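Local coordinates for lipoate-protein ligase 1 (Plasmodium falciparum, PDB 5T8U) that belongs to the lipoyl protein ligase A/B family and carries lipoic acid in a pocket of its catalytic domain, at residues A[11-22]-A[51-62]. Residues are numbered along the deposited sequence; the frame is centred on the assembly and turned at random.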
loop_
_atom_site.group_PDB
_atom_site.type_symbol
_atom_site.label_atom_id
_atom_site.label_comp_id
_atom_site.label_asym_id
_atom_site.label_seq_id
_atom_site.Cartn_x
_atom_site.Cartn_y
_atom_site.Cartn_z
ATOM N N GLY A 11 23.967 -2.475 6.234
ATOM C CA GLY A 11 23.233 -3.725 6.292
ATOM C C GLY A 11 21.733 -3.520 6.389
ATOM O O GLY A 11 21.271 -2.396 6.578
ATOM N N PRO A 12 20.968 -4.604 6.261
ATOM C CA PRO A 12 19.507 -4.486 6.327
ATOM C C PRO A 12 19.047 -3.895 7.651
ATOM O O PRO A 12 19.775 -3.881 8.647
ATOM C CB PRO A 12 19.019 -5.932 6.155
ATOM C CG PRO A 12 20.210 -6.790 6.437
ATOM C CD PRO A 12 21.404 -5.992 6.038
ATOM N N LEU A 13 17.809 -3.400 7.650
ATOM C CA LEU A 13 17.240 -2.710 8.798
ATOM C C LEU A 13 15.889 -3.304 9.167
ATOM O O LEU A 13 15.095 -3.674 8.294
ATOM C CB LEU A 13 17.068 -1.212 8.525
ATOM C CG LEU A 13 18.296 -0.311 8.648
ATOM C CD1 LEU A 13 17.964 1.087 8.148
ATOM C CD2 LEU A 13 18.787 -0.254 10.086
ATOM N N VAL A 14 15.637 -3.376 10.471
ATOM C CA VAL A 14 14.354 -3.790 11.024
ATOM C C VAL A 14 13.867 -2.648 11.905
ATOM O O VAL A 14 14.487 -2.339 12.932
ATOM C CB VAL A 14 14.464 -5.096 11.821
ATOM C CG1 VAL A 14 13.087 -5.581 12.247
ATOM C CG2 VAL A 14 15.185 -6.161 11.005
ATOM N N LEU A 15 12.767 -2.019 11.507
ATOM C CA LEU A 15 12.212 -0.862 12.191
ATOM C C LEU A 15 10.839 -1.216 12.747
ATOM O O LEU A 15 10.093 -1.997 12.144
ATOM C CB LEU A 15 12.107 0.336 11.240
ATOM C CG LEU A 15 13.302 0.547 10.305
ATOM C CD1 LEU A 15 13.062 1.739 9.390
ATOM C CD2 LEU A 15 14.591 0.724 11.090
ATOM N N VAL A 16 10.512 -0.640 13.900
ATOM C CA VAL A 16 9.264 -0.924 14.595
ATOM C C VAL A 16 8.664 0.390 15.072
ATOM O O VAL A 16 9.390 1.310 15.466
ATOM C CB VAL A 16 9.486 -1.884 15.783
ATOM C CG1 VAL A 16 8.184 -2.124 16.541
ATOM C CG2 VAL A 16 10.068 -3.201 15.294
ATOM N N SER A 17 7.338 0.475 15.033
ATOM C CA SER A 17 6.601 1.608 15.576
ATOM C C SER A 17 5.579 1.083 16.572
ATOM O O SER A 17 4.688 0.312 16.200
ATOM C CB SER A 17 5.912 2.405 14.468
ATOM O OG SER A 17 5.046 3.385 15.014
ATOM N N ASN A 18 5.715 1.490 17.834
ATOM C CA ASN A 18 4.738 1.118 18.848
ATOM C C ASN A 18 3.506 2.011 18.829
ATOM O O ASN A 18 2.517 1.687 19.496
ATOM C CB ASN A 18 5.377 1.151 20.239
ATOM C CG ASN A 18 6.315 -0.014 20.474
ATOM O OD1 ASN A 18 5.886 -1.166 20.538
ATOM N ND2 ASN A 18 7.601 0.279 20.616
ATOM N N ASN A 19 3.539 3.117 18.090
ATOM C CA ASN A 19 2.350 3.939 17.928
ATOM C C ASN A 19 1.271 3.146 17.200
ATOM O O ASN A 19 1.559 2.249 16.402
ATOM C CB ASN A 19 2.686 5.217 17.159
ATOM C CG ASN A 19 1.560 6.232 17.194
ATOM O OD1 ASN A 19 0.405 5.906 16.926
ATOM N ND2 ASN A 19 1.892 7.471 17.538
ATOM N N GLN A 20 0.011 3.482 17.485
ATOM C CA GLN A 20 -1.122 2.727 16.961
ATOM C C GLN A 20 -2.117 3.618 16.224
ATOM O O GLN A 20 -3.285 3.242 16.075
ATOM C CB GLN A 20 -1.820 1.971 18.093
ATOM C CG GLN A 20 -0.905 0.994 18.820
ATOM C CD GLN A 20 -1.605 0.254 19.943
ATOM O OE1 GLN A 20 -2.591 0.735 20.500
ATOM N NE2 GLN A 20 -1.099 -0.929 20.274
ATOM N N ASN A 21 -1.685 4.785 15.753
ATOM C CA ASN A 21 -2.532 5.679 14.975
ATOM C C ASN A 21 -2.232 5.491 13.494
ATOM O O ASN A 21 -1.070 5.549 13.079
ATOM C CB ASN A 21 -2.311 7.136 15.381
ATOM C CG ASN A 21 -3.145 8.102 14.562
ATOM O OD1 ASN A 21 -2.703 8.593 13.524
ATOM N ND2 ASN A 21 -4.360 8.376 15.023
ATOM N N ILE A 22 -3.282 5.266 12.702
ATOM C CA ILE A 22 -3.093 4.972 11.283
ATOM C C ILE A 22 -2.400 6.135 10.582
ATOM O O ILE A 22 -1.504 5.932 9.753
ATOM C CB ILE A 22 -4.443 4.628 10.621
ATOM C CG1 ILE A 22 -4.255 4.308 9.134
ATOM C CG2 ILE A 22 -5.449 5.765 10.788
ATOM C CD1 ILE A 22 -3.343 3.126 8.859
ATOM N N PHE A 51 22.091 5.040 2.533
ATOM C CA PHE A 51 21.513 3.713 2.665
ATOM C C PHE A 51 21.017 3.179 1.327
ATOM O O PHE A 51 20.495 3.927 0.496
ATOM C CB PHE A 51 20.365 3.748 3.675
ATOM C CG PHE A 51 19.948 2.397 4.168
ATOM C CD1 PHE A 51 20.825 1.604 4.889
ATOM C CD2 PHE A 51 18.672 1.925 3.925
ATOM C CE1 PHE A 51 20.437 0.362 5.348
ATOM C CE2 PHE A 51 18.281 0.686 4.381
ATOM C CZ PHE A 51 19.161 -0.095 5.095
ATOM N N ASN A 52 21.188 1.869 1.132
ATOM C CA ASN A 52 20.746 1.220 -0.097
ATOM C C ASN A 52 20.297 -0.218 0.139
ATOM O O ASN A 52 20.131 -0.960 -0.838
ATOM C CB ASN A 52 21.879 1.250 -1.137
ATOM C CG ASN A 52 21.409 0.885 -2.530
ATOM O OD1 ASN A 52 20.214 0.921 -2.825
ATOM N ND2 ASN A 52 22.351 0.534 -3.399
ATOM N N GLU A 53 20.085 -0.637 1.378
ATOM C CA GLU A 53 19.837 -2.025 1.733
ATOM C C GLU A 53 18.366 -2.246 2.052
ATOM O O GLU A 53 17.587 -1.295 2.170
ATOM C CB GLU A 53 20.707 -2.413 2.931
ATOM C CG GLU A 53 22.198 -2.391 2.658
ATOM C CD GLU A 53 22.645 -3.523 1.756
ATOM O OE1 GLU A 53 22.835 -3.281 0.545
ATOM O OE2 GLU A 53 22.800 -4.657 2.256
ATOM N N PRO A 54 17.942 -3.503 2.199
ATOM C CA PRO A 54 16.526 -3.772 2.479
ATOM C C PRO A 54 16.087 -3.241 3.835
ATOM O O PRO A 54 16.882 -3.109 4.769
ATOM C CB PRO A 54 16.440 -5.304 2.437
ATOM C CG PRO A 54 17.645 -5.746 1.680
ATOM C CD PRO A 54 18.705 -4.747 1.999
ATOM N N ILE A 55 14.791 -2.943 3.933
ATOM C CA ILE A 55 14.166 -2.495 5.172
ATOM C C ILE A 55 12.886 -3.283 5.391
ATOM O O ILE A 55 12.099 -3.482 4.457
ATOM C CB ILE A 55 13.854 -0.984 5.150
ATOM C CG1 ILE A 55 15.152 -0.183 5.090
ATOM C CG2 ILE A 55 13.010 -0.584 6.367
ATOM C CD1 ILE A 55 14.965 1.318 5.040
ATOM N N LEU A 56 12.675 -3.719 6.631
ATOM C CA LEU A 56 11.399 -4.260 7.078
ATOM C C LEU A 56 10.888 -3.394 8.216
ATOM O O LEU A 56 11.594 -3.194 9.206
ATOM C CB LEU A 56 11.533 -5.714 7.540
ATOM C CG LEU A 56 10.332 -6.279 8.308
ATOM C CD1 LEU A 56 9.056 -6.178 7.486
ATOM C CD2 LEU A 56 10.590 -7.718 8.717
ATOM N N PHE A 57 9.666 -2.883 8.080
ATOM C CA PHE A 57 9.068 -2.000 9.074
ATOM C C PHE A 57 7.737 -2.586 9.519
ATOM O O PHE A 57 6.847 -2.810 8.693
ATOM C CB PHE A 57 8.882 -0.591 8.506
ATOM C CG PHE A 57 8.026 0.302 9.360
ATOM C CD1 PHE A 57 8.268 0.421 10.717
ATOM C CD2 PHE A 57 6.989 1.034 8.802
ATOM C CE1 PHE A 57 7.488 1.242 11.506
ATOM C CE2 PHE A 57 6.205 1.861 9.588
ATOM C CZ PHE A 57 6.456 1.964 10.943
ATOM N N LEU A 58 7.601 -2.823 10.822
ATOM C CA LEU A 58 6.418 -3.460 11.386
ATOM C C LEU A 58 5.627 -2.453 12.208
ATOM O O LEU A 58 6.207 -1.636 12.930
ATOM C CB LEU A 58 6.813 -4.657 12.252
ATOM C CG LEU A 58 7.371 -5.831 11.447
ATOM C CD1 LEU A 58 8.351 -6.653 12.270
ATOM C CD2 LEU A 58 6.231 -6.700 10.943
ATOM N N TRP A 59 4.300 -2.510 12.098
ATOM C CA TRP A 59 3.459 -1.527 12.767
ATOM C C TRP A 59 2.036 -2.055 12.851
ATOM O O TRP A 59 1.620 -2.900 12.058
ATOM C CB TRP A 59 3.497 -0.174 12.044
ATOM C CG TRP A 59 3.393 -0.261 10.539
ATOM C CD1 TRP A 59 4.300 -0.822 9.683
ATOM C CD2 TRP A 59 2.335 0.250 9.717
ATOM N NE1 TRP A 59 3.867 -0.702 8.387
ATOM C CE2 TRP A 59 2.665 -0.047 8.379
ATOM C CE3 TRP A 59 1.139 0.924 9.981
ATOM C CZ2 TRP A 59 1.844 0.308 7.311
ATOM C CZ3 TRP A 59 0.327 1.278 8.917
ATOM C CH2 TRP A 59 0.682 0.967 7.600
ATOM N N ARG A 60 1.295 -1.547 13.832
ATOM C CA ARG A 60 -0.098 -1.917 14.038
ATOM C C ARG A 60 -0.929 -0.656 14.216
ATOM O O ARG A 60 -0.422 0.386 14.637
ATOM C CB ARG A 60 -0.261 -2.834 15.258
ATOM C CG ARG A 60 0.443 -4.176 15.125
ATOM C CD ARG A 60 0.733 -4.786 16.487
ATOM N NE ARG A 60 -0.483 -5.071 17.242
ATOM C CZ ARG A 60 -0.503 -5.453 18.516
ATOM N NH1 ARG A 60 0.632 -5.596 19.189
ATOM N NH2 ARG A 60 -1.657 -5.692 19.120
ATOM N N ASN A 61 -2.215 -0.760 13.889
ATOM C CA ASN A 61 -3.126 0.372 13.961
ATOM C C ASN A 61 -4.419 -0.050 14.643
ATOM O O ASN A 61 -4.854 -1.199 14.529
ATOM C CB ASN A 61 -3.444 0.933 12.570
ATOM C CG ASN A 61 -2.217 1.031 11.689
ATOM O OD1 ASN A 61 -1.449 1.988 11.774
ATOM N ND2 ASN A 61 -2.030 0.037 10.832
ATOM N N ASN A 62 -5.027 0.896 15.349
ATOM C CA ASN A 62 -6.304 0.657 16.005
ATOM C C ASN A 62 -7.413 0.661 14.952
ATOM O O ASN A 62 -7.163 0.670 13.742
ATOM C CB ASN A 62 -6.531 1.697 17.101
ATOM C CG ASN A 62 -6.706 1.069 18.472
ATOM O OD1 ASN A 62 -7.324 0.013 18.609
ATOM N ND2 ASN A 62 -6.157 1.716 19.494
HETATM O O HOH W 1 1.762 -0.510 16.627
#
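L13 and L15 zip to 51-62 as parallel strands do, each giving its N-H to one carbonyl and its C=O to an amide two residues further on. L13 N reaches P54 O, L56 N returns to L13 O, L15 N meets L56 O at 2.8 Å, and L58 N closes on L15 O. S17 N still bonds L58 O, at 3.2 Å; beyond it a water accepts from R60 N, with S17 O and N19 O both within its reach, before N62 N takes up Q20 O at 3.0 Å. The axes of strands 13-17 and 55-59 come within 4.7 Å and are inclined by 17°. Helix 22-34 belongs to the link between them, a beta-alpha-beta crossover, and packs on the face of L15, S17 and W59; strands 105-112 and 244-245 flank the pair in the large mixed sheet.

On that same face L13 CD1 sits over the F51 ring, 3.9 Å from its centroid, a CH-pi contact; E53 N covers the ring's other face, and G11 O lies at its edge. L15 CD1 meets I55 CG2 at 3.8 Å. F57, with CG anti to its backbone N (chi1 168°), leans across so that CE1 comes 3.6 Å from S17 CB, edge-on. W59 CD1 lies over one face of that ring, while W59 NE1 bonds T109 OG1 and W59 touches lipoic acid. I22 CD1 rests against the N61 amide, whose OD1 is held by N25 ND2.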